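Side-chain contacts in A197 (Sulfolobus turreted icosahedral virus, PDB 2C0N), which has the GT-A fold of glycosyltransferases and probably transfers a sugar from an activated donor to an acceptor: residues Val39-Ala44 and Cys116-Thr121; Cys86-Leu91 and Arg95-Tyr100. All blocks are in the same frame, centred on the assembly; numbering follows the deposited sequence.

Interaction 1: residues Val39-Ala44 and Cys116-Thr121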
ATOM      1  N   VAL A  39       4.099  -4.889 -20.509  1.00 16.72           N
ATOM      2  CA  VAL A  39       5.272  -4.043 -20.361  1.00 16.79           C
ATOM      3  C   VAL A  39       5.747  -4.089 -18.921  1.00 16.63           C
ATOM      4  O   VAL A  39       6.944  -4.160 -18.649  1.00 17.43           O
ATOM      5  CB  VAL A  39       4.963  -2.581 -20.742  1.00 17.22           C
ATOM      6  CG1 VAL A  39       6.188  -1.704 -20.505  1.00 18.09           C
ATOM      7  CG2 VAL A  39       4.466  -2.473 -22.198  1.00 17.66           C
ATOM      8  N   GLN A  40       4.822  -4.064 -17.972  1.00 16.53           N
ATOM      9  CA  GLN A  40       5.222  -4.206 -16.553  1.00 16.04           C
ATOM     10  C   GLN A  40       5.882  -5.547 -16.286  1.00 15.47           C
ATOM     11  O   GLN A  40       6.863  -5.629 -15.543  1.00 14.18           O
ATOM     12  CB  GLN A  40       4.010  -4.046 -15.630  1.00 16.85           C
ATOM     13  CG  GLN A  40       3.337  -2.700 -15.703  1.00 16.74           C
ATOM     14  CD  GLN A  40       2.054  -2.669 -14.910  1.00 17.49           C
ATOM     15  OE1 GLN A  40       1.119  -3.390 -15.212  1.00 15.65           O
ATOM     16  NE2 GLN A  40       2.003  -1.818 -13.901  1.00 15.99           N
ATOM     17  N   ARG A  41       5.368  -6.624 -16.869  1.00 15.67           N
ATOM     18  CA  ARG A  41       5.970  -7.937 -16.645  1.00 14.89           C
ATOM     19  C   ARG A  41       7.362  -8.049 -17.253  1.00 14.32           C
ATOM     20  O   ARG A  41       8.243  -8.684 -16.692  1.00 13.89           O
ATOM     21  CB  ARG A  41       5.078  -9.062 -17.158  1.00 15.56           C
ATOM     22  CG  ARG A  41       3.733  -9.090 -16.532  1.00 17.38           C
ATOM     23  CD  ARG A  41       3.071 -10.407 -16.729  1.00 17.46           C
ATOM     24  NE  ARG A  41       1.653 -10.373 -16.388  1.00 17.46           N
ATOM     25  CZ  ARG A  41       1.180 -10.375 -15.154  1.00 17.65           C
ATOM     26  NH1 ARG A  41       2.005 -10.371 -14.125  1.00 21.62           N
ATOM     27  NH2 ARG A  41      -0.130 -10.354 -14.940  1.00 17.48           N
ATOM     28  N   GLU A  42       7.588  -7.413 -18.384  1.00 13.97           N
ATOM     29  CA  GLU A  42       8.929  -7.401 -18.949  1.00 14.89           C
ATOM     30  C   GLU A  42       9.912  -6.615 -18.092  1.00 14.76           C
ATOM     31  O   GLU A  42      11.045  -7.003 -17.942  1.00 15.53           O
ATOM     32  CB  GLU A  42       8.910  -6.819 -20.352  1.00 14.77           C
ATOM     33  CG  GLU A  42      10.123  -7.193 -21.177  1.00 18.26           C
ATOM     34  CD  GLU A  42      10.101  -8.629 -21.565  1.00 20.66           C
ATOM     35  OE1 GLU A  42       9.115  -9.058 -22.174  1.00 23.37           O
ATOM     36  OE2 GLU A  42      11.038  -9.350 -21.207  1.00 24.92           O
ATOM     37  N   ILE A  43       9.499  -5.454 -17.597  1.00 16.07           N
ATOM     38  CA  ILE A  43      10.310  -4.676 -16.668  1.00 15.86           C
ATOM     39  C   ILE A  43      10.659  -5.531 -15.459  1.00 15.78           C
ATOM     40  O   ILE A  43      11.812  -5.571 -15.028  1.00 15.21           O
ATOM     41  CB  ILE A  43       9.536  -3.421 -16.218  1.00 16.43           C
ATOM     42  CG1 ILE A  43       9.469  -2.416 -17.362  1.00 16.90           C
ATOM     43  CG2 ILE A  43      10.174  -2.757 -14.963  1.00 17.47           C
ATOM     44  CD1 ILE A  43       8.482  -1.329 -17.150  1.00 18.02           C
ATOM     45  N   ALA A  44       9.660  -6.228 -14.920  1.00 15.87           N
ATOM     46  CA  ALA A  44       9.870  -7.131 -13.765  1.00 15.92           C
ATOM     47  C   ALA A  44      10.967  -8.152 -14.054  1.00 16.41           C
ATOM     48  O   ALA A  44      11.887  -8.276 -13.261  1.00 16.75           O
ATOM     49  CB  ALA A  44       8.614  -7.841 -13.408  1.00 15.58           C
ATOM     50  N   CYS A 116      -1.262 -20.600 -16.578  1.00 18.51           N
ATOM     51  CA  CYS A 116      -2.140 -19.842 -15.701  1.00 19.78           C
ATOM     52  C   CYS A 116      -2.132 -18.369 -16.140  1.00 19.31           C
ATOM     53  O   CYS A 116      -1.522 -18.051 -17.155  1.00 19.45           O
ATOM     54  CB  CYS A 116      -1.692 -20.017 -14.255  1.00 20.53           C
ATOM     55  SG  CYS A 116      -0.057 -19.484 -13.898  1.00 25.44           S
ATOM     56  N   GLY A 117      -2.821 -17.480 -15.421  1.00 18.85           N
ATOM     57  CA  GLY A 117      -2.937 -16.057 -15.833  1.00 19.93           C
ATOM     58  C   GLY A 117      -1.839 -15.065 -15.419  1.00 19.31           C
ATOM     59  O   GLY A 117      -1.959 -13.836 -15.664  1.00 20.74           O
ATOM     60  N   LEU A 118      -0.794 -15.603 -14.819  1.00 18.33           N
ATOM     61  CA  LEU A 118       0.355 -14.870 -14.258  1.00 16.44           C
ATOM     62  C   LEU A 118       0.014 -13.961 -13.076  1.00 15.49           C
ATOM     63  O   LEU A 118       0.762 -13.037 -12.778  1.00 15.95           O
ATOM     64  CB  LEU A 118       1.103 -14.067 -15.348  1.00 17.94           C
ATOM     65  CG  LEU A 118       1.681 -14.943 -16.457  1.00 16.60           C
ATOM     66  CD1 LEU A 118       2.238 -14.080 -17.609  1.00 18.89           C
ATOM     67  CD2 LEU A 118       2.743 -15.792 -15.886  1.00 17.16           C
ATOM     68  N   GLY A 119      -1.095 -14.226 -12.397  1.00 12.92           N
ATOM     69  CA  GLY A 119      -1.490 -13.446 -11.262  1.00 12.67           C
ATOM     70  C   GLY A 119      -1.133 -14.006  -9.904  1.00 12.46           C
ATOM     71  O   GLY A 119      -1.398 -13.370  -8.908  1.00 13.53           O
ATOM     72  N   PHE A 120      -0.590 -15.216  -9.866  1.00 12.65           N
ATOM     73  CA  PHE A 120      -0.238 -15.882  -8.609  1.00 12.66           C
ATOM     74  C   PHE A 120       0.675 -17.014  -8.974  1.00 14.68           C
ATOM     75  O   PHE A 120       0.284 -18.200  -9.004  1.00 16.03           O
ATOM     76  CB  PHE A 120      -1.511 -16.398  -7.921  1.00 12.82           C
ATOM     77  CG  PHE A 120      -1.301 -16.946  -6.527  1.00 13.55           C
ATOM     78  CD1 PHE A 120      -0.152 -16.701  -5.808  1.00 15.39           C
ATOM     79  CD2 PHE A 120      -2.299 -17.691  -5.942  1.00 14.38           C
ATOM     80  CE1 PHE A 120      -0.000 -17.218  -4.522  1.00 17.59           C
ATOM     81  CE2 PHE A 120      -2.146 -18.215  -4.669  1.00 14.22           C
ATOM     82  CZ  PHE A 120      -0.994 -17.943  -3.956  1.00 15.75           C
ATOM     83  N   THR A 121       1.911 -16.668  -9.294  1.00 15.17           N
ATOM     84  CA  THR A 121       2.714 -17.546 -10.113  1.00 15.49           C
ATOM     85  C   THR A 121       4.175 -17.387  -9.736  1.00 15.33           C
ATOM     86  O   THR A 121       4.683 -16.277  -9.709  1.00 16.19           O
ATOM     87  CB  THR A 121       2.554 -17.175 -11.587  1.00 16.38           C
ATOM     88  OG1 THR A 121       1.168 -17.026 -11.916  1.00 19.89           O
ATOM     89  CG2 THR A 121       3.176 -18.195 -12.482  1.00 18.12           C
TER
HETATM   90  O   HOH W   1       1.150 -10.573 -11.621  1.00 22.24           O

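Interaction 2: residues Cys86-Leu91 and Arg95-Tyr100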
ATOM      1  N   CYS A  86       1.998 -22.645 -10.058  1.00 17.38           N
ATOM      2  CA  CYS A  86       0.792 -21.789 -10.176  1.00 17.35           C
ATOM      3  C   CYS A  86      -0.086 -21.940  -8.949  1.00 17.38           C
ATOM      4  O   CYS A  86      -0.269 -23.033  -8.466  1.00 16.40           O
ATOM      5  CB  CYS A  86      -0.053 -22.225 -11.347  1.00 17.99           C
ATOM      6  SG  CYS A  86       0.850 -22.233 -12.881  1.00 23.70           S
ATOM      7  N   GLY A  87      -0.613 -20.812  -8.474  1.00 15.99           N
ATOM      8  CA  GLY A  87      -1.629 -20.802  -7.443  1.00 16.77           C
ATOM      9  C   GLY A  87      -3.039 -20.541  -7.976  1.00 16.29           C
ATOM     10  O   GLY A  87      -3.270 -20.077  -9.125  1.00 17.92           O
ATOM     11  N   TYR A  88      -3.994 -20.793  -7.108  1.00 14.34           N
ATOM     12  CA  TYR A  88      -5.388 -20.707  -7.471  1.00 14.73           C
ATOM     13  C   TYR A  88      -6.107 -19.534  -6.927  1.00 14.77           C
ATOM     14  O   TYR A  88      -6.059 -19.273  -5.736  1.00 15.68           O
ATOM     15  CB  TYR A  88      -6.128 -21.941  -6.951  1.00 14.54           C
ATOM     16  CG  TYR A  88      -5.929 -23.175  -7.780  1.00 14.74           C
ATOM     17  CD1 TYR A  88      -6.784 -23.466  -8.866  1.00 13.94           C
ATOM     18  CD2 TYR A  88      -4.929 -24.058  -7.486  1.00 14.29           C
ATOM     19  CE1 TYR A  88      -6.621 -24.583  -9.629  1.00 15.71           C
ATOM     20  CE2 TYR A  88      -4.764 -25.216  -8.231  1.00 15.70           C
ATOM     21  CZ  TYR A  88      -5.602 -25.469  -9.311  1.00 17.23           C
ATOM     22  OH  TYR A  88      -5.462 -26.616 -10.037  1.00 17.21           O
ATOM     23  N   TYR A  89      -6.809 -18.853  -7.817  1.00 15.38           N
ATOM     24  CA  TYR A  89      -7.879 -17.930  -7.477  1.00 15.64           C
ATOM     25  C   TYR A  89      -8.954 -18.016  -8.574  1.00 16.44           C
ATOM     26  O   TYR A  89      -8.696 -18.467  -9.698  1.00 16.45           O
ATOM     27  CB  TYR A  89      -7.332 -16.523  -7.312  1.00 16.36           C
ATOM     28  CG  TYR A  89      -6.638 -15.981  -8.535  1.00 15.36           C
ATOM     29  CD1 TYR A  89      -5.278 -16.164  -8.718  1.00 17.23           C
ATOM     30  CD2 TYR A  89      -7.341 -15.258  -9.490  1.00 17.34           C
ATOM     31  CE1 TYR A  89      -4.639 -15.687  -9.845  1.00 18.13           C
ATOM     32  CE2 TYR A  89      -6.689 -14.762 -10.638  1.00 15.70           C
ATOM     33  CZ  TYR A  89      -5.336 -14.986 -10.778  1.00 18.52           C
ATOM     34  OH  TYR A  89      -4.660 -14.538 -11.870  1.00 18.01           O
ATOM     35  N   TYR A  90     -10.176 -17.642  -8.214  1.00 17.38           N
ATOM     36  CA  TYR A  90     -11.289 -17.641  -9.153  1.00 17.05           C
ATOM     37  C   TYR A  90     -11.267 -16.371  -9.982  1.00 16.69           C
ATOM     38  O   TYR A  90     -11.195 -15.260  -9.444  1.00 16.16           O
ATOM     39  CB  TYR A  90     -12.644 -17.755  -8.441  1.00 18.20           C
ATOM     40  CG  TYR A  90     -13.619 -18.472  -9.320  1.00 20.12           C
ATOM     41  CD1 TYR A  90     -13.607 -19.853  -9.365  1.00 21.62           C
ATOM     42  CD2 TYR A  90     -14.519 -17.779 -10.167  1.00 24.48           C
ATOM     43  CE1 TYR A  90     -14.445 -20.559 -10.204  1.00 24.38           C
ATOM     44  CE2 TYR A  90     -15.389 -18.505 -11.028  1.00 23.00           C
ATOM     45  CZ  TYR A  90     -15.340 -19.897 -11.012  1.00 23.47           C
ATOM     46  OH  TYR A  90     -16.156 -20.689 -11.802  1.00 25.12           O
ATOM     47  N   LEU A  91     -11.389 -16.540 -11.287  1.00 15.82           N
ATOM     48  CA  LEU A  91     -11.309 -15.413 -12.216  1.00 15.97           C
ATOM     49  C   LEU A  91     -12.517 -14.492 -12.107  1.00 16.08           C
ATOM     50  O   LEU A  91     -13.672 -14.942 -11.950  1.00 15.47           O
ATOM     51  CB  LEU A  91     -11.133 -15.927 -13.651  1.00 15.71           C
ATOM     52  CG  LEU A  91      -9.876 -16.767 -13.978  1.00 16.17           C
ATOM     53  CD1 LEU A  91      -9.925 -17.388 -15.353  1.00 17.89           C
ATOM     54  CD2 LEU A  91      -8.609 -15.925 -13.861  1.00 18.75           C
ATOM     55  N   ARG A  95     -14.972 -17.280 -15.488  1.00 14.52           N
ATOM     56  CA  ARG A  95     -14.814 -18.359 -16.464  1.00 16.62           C
ATOM     57  C   ARG A  95     -14.262 -19.638 -15.805  1.00 16.73           C
ATOM     58  O   ARG A  95     -14.335 -20.728 -16.375  1.00 17.49           O
ATOM     59  CB  ARG A  95     -13.930 -17.888 -17.624  1.00 17.25           C
ATOM     60  CG  ARG A  95     -14.588 -16.844 -18.527  1.00 19.98           C
ATOM     61  CD  ARG A  95     -13.778 -16.565 -19.782  1.00 24.84           C
ATOM     62  NE  ARG A  95     -14.306 -15.491 -20.662  1.00 27.50           N
ATOM     63  CZ  ARG A  95     -14.158 -15.470 -21.994  1.00 32.67           C
ATOM     64  NH1 ARG A  95     -13.540 -16.465 -22.624  1.00 33.29           N
ATOM     65  NH2 ARG A  95     -14.666 -14.472 -22.731  1.00 34.30           N
ATOM     66  N   GLY A  96     -13.747 -19.503 -14.593  1.00 17.20           N
ATOM     67  CA  GLY A  96     -13.194 -20.629 -13.841  1.00 17.13           C
ATOM     68  C   GLY A  96     -12.029 -20.132 -12.995  1.00 17.39           C
ATOM     69  O   GLY A  96     -11.945 -18.933 -12.673  1.00 17.38           O
ATOM     70  N   TYR A  97     -11.157 -21.064 -12.616  1.00 16.01           N
ATOM     71  CA  TYR A  97      -9.939 -20.777 -11.872  1.00 16.11           C
ATOM     72  C   TYR A  97      -8.814 -20.335 -12.751  1.00 16.18           C
ATOM     73  O   TYR A  97      -8.844 -20.526 -13.952  1.00 16.77           O
ATOM     74  CB  TYR A  97      -9.499 -21.990 -11.088  1.00 16.10           C
ATOM     75  CG  TYR A  97     -10.408 -22.279  -9.937  1.00 15.93           C
ATOM     76  CD1 TYR A  97     -11.444 -23.208 -10.055  1.00 18.50           C
ATOM     77  CD2 TYR A  97     -10.233 -21.644  -8.727  1.00 15.46           C
ATOM     78  CE1 TYR A  97     -12.283 -23.484  -8.978  1.00 17.28           C
ATOM     79  CE2 TYR A  97     -11.065 -21.899  -7.653  1.00 15.71           C
ATOM     80  CZ  TYR A  97     -12.091 -22.809  -7.774  1.00 18.84           C
ATOM     81  OH  TYR A  97     -12.912 -23.076  -6.691  1.00 16.57           O
ATOM     82  N   SER A  98      -7.820 -19.737 -12.103  1.00 15.75           N
ATOM     83  CA  SER A  98      -6.653 -19.133 -12.760  1.00 15.86           C
ATOM     84  C   SER A  98      -5.636 -20.074 -13.398  1.00 16.60           C
ATOM     85  O   SER A  98      -4.552 -19.619 -13.731  1.00 18.00           O
ATOM     86  CB  SER A  98      -5.896 -18.346 -11.715  1.00 15.21           C
ATOM     87  OG  SER A  98      -5.591 -19.194 -10.602  1.00 14.04           O
ATOM     88  N   VAL A  99      -5.930 -21.360 -13.540  1.00 16.54           N
ATOM     89  CA  VAL A  99      -4.999 -22.280 -14.174  1.00 16.44           C
ATOM     90  C   VAL A  99      -5.751 -22.996 -15.262  1.00 16.90           C
ATOM     91  O   VAL A  99      -6.963 -23.149 -15.180  1.00 17.30           O
ATOM     92  CB  VAL A  99      -4.391 -23.315 -13.188  1.00 16.97           C
ATOM     93  CG1 VAL A  99      -3.812 -22.625 -11.963  1.00 15.35           C
ATOM     94  CG2 VAL A  99      -5.406 -24.313 -12.777  1.00 17.88           C
ATOM     95  N   TYR A 100      -5.041 -23.417 -16.294  1.00 16.72           N
ATOM     96  CA  TYR A 100      -5.697 -24.131 -17.402  1.00 17.26           C
ATOM     97  C   TYR A 100      -4.913 -25.297 -17.952  1.00 17.76           C
ATOM     98  O   TYR A 100      -3.679 -25.309 -17.920  1.00 16.97           O
ATOM     99  CB  TYR A 100      -6.036 -23.174 -18.527  1.00 17.53           C
ATOM    100  CG  TYR A 100      -4.837 -22.524 -19.171  1.00 17.51           C
ATOM    101  CD1 TYR A 100      -4.137 -23.164 -20.202  1.00 19.29           C
ATOM    102  CD2 TYR A 100      -4.412 -21.254 -18.777  1.00 19.42           C
ATOM    103  CE1 TYR A 100      -3.053 -22.561 -20.799  1.00 17.08           C
ATOM    104  CE2 TYR A 100      -3.324 -20.651 -19.377  1.00 17.53           C
ATOM    105  CZ  TYR A 100      -2.655 -21.303 -20.382  1.00 18.07           C
ATOM    106  OH  TYR A 100      -1.563 -20.706 -21.000  1.00 18.23           O
TER

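Interaction 1: residues Val39-Ala44 and Cys116-Thr121
Arg41, on helix 37-50, spans to Leu118 in the loop ahead of strand 120-124, with 9.2 Å between the CA atoms of the two residues, the shortest such separation here. The arginine does the reaching: CG stands anti to the carbonyl carbon (chi1 -59°) and the chain runs extended from CG to NE, carrying the guanidinium over the loop. Leu118 meets it obliquely from one face, its CB 3.7 Å from Arg41 CZ and centred over the planar group, while Leu118 CD1 lies against Arg41 CD at 3.9 Å. The carbonyl is engaged indirectly. Leu118 O is 3.2 Å from Arg41 NH1 at an angle too poor for a hydrogen bond, and a water lying in the guanidinium plane joins them, accepting from Arg41 NH1 at 2.7 Å and donating to Leu118 O at 2.7 Å. NE also forms a salt bridge with Glu150 and NH2 one with Asp61, and Phe59 adds a cation-pi contact. Phe59 also faces Phe120 and Thr121 in a classic beta bulge. Asp61 begins an Asp-X-Asp sequence, consistent with the metal-binding motif of GT-A enzymes. With two carboxylates and a water at its nitrogens and Leu118 CB over one face, the buried guanidinium is held in place and fixed in rotation.

Interaction 2: residues Cys86-Leu91 and Arg95-Tyr100
Tyr90 points the edge of its ring at the face of Tyr97, with centroids 4.9 Å apart, planes at 79° and Tyr90 CD1 above the centre of the Tyr97 ring. Tyr88 comes to the other side of the same ring, also edge-on but displaced, at a centroid separation of 5.8 Å. Tyr97 is thus held between two rings nearly perpendicular to it, and its hydroxyl goes on to bond Pro182 O. Tyr88 has neighbours of its own: Tyr97 CB sits at its edge, Val99 CG1 lies over one face toward the rim, and Val99 CG2 packs 3.4 Å from Tyr88 CE1.

The backbones run antiparallel in a hairpin-like reversal, with three residues between the segments and a single bridge, in which Tyr90 and Tyr97 form a non-hydrogen-bonded pair. The bonds flanking that pair are Ser98 N to Tyr89 O at 2.9 Å and Leu91 N to Gly96 O at 2.8 Å. Beyond them the side chain of Ser98 extends the link. With OG set between the backbone N and the carbonyl carbon (chi1 54°), it donates to Gly87 O at 2.9 Å, in the carbonyl plane and on a lone pair, and accepts from Tyr89 N at 3.1 Å, so one hydroxyl ties down two successive peptides of the first segment. Ser98 CB, set by the backbone, lies over the centre of the Tyr89 ring, 3.5 Å from its centroid, a CH-pi contact.

At the far end Gly96 O lies above the middle of the Tyr90 ring, while Gly96 CA meets Tyr90 OH. Leu91 packs over the Gly96 carbonyl, its CB and CG against Gly96 O and its CD1 against Tyr97 O.

In the fold
Interaction 2 is nested along the chain inside the loop closed by interaction 1: helix 37-50 comes first, then strand 84-88 and its return through 95-100, and finally 116-121. The centres are about 15 Å apart, yet the contacts touch. Strands 84-88 and 120-124 are antiparallel neighbours in the large mixed sheet, where Gly87 N and Phe120 O are probably hydrogen-bonded at 2.8 Å. A second probable bond runs from Gly117 N to Ser98 O, beside the small sheet of strands 99-100 and 115-116. Segment 116-121 therefore bridges the tyrosine cluster of 86-91 and 95-100 and the buried, charged cluster around Arg41 within one GT-A domain.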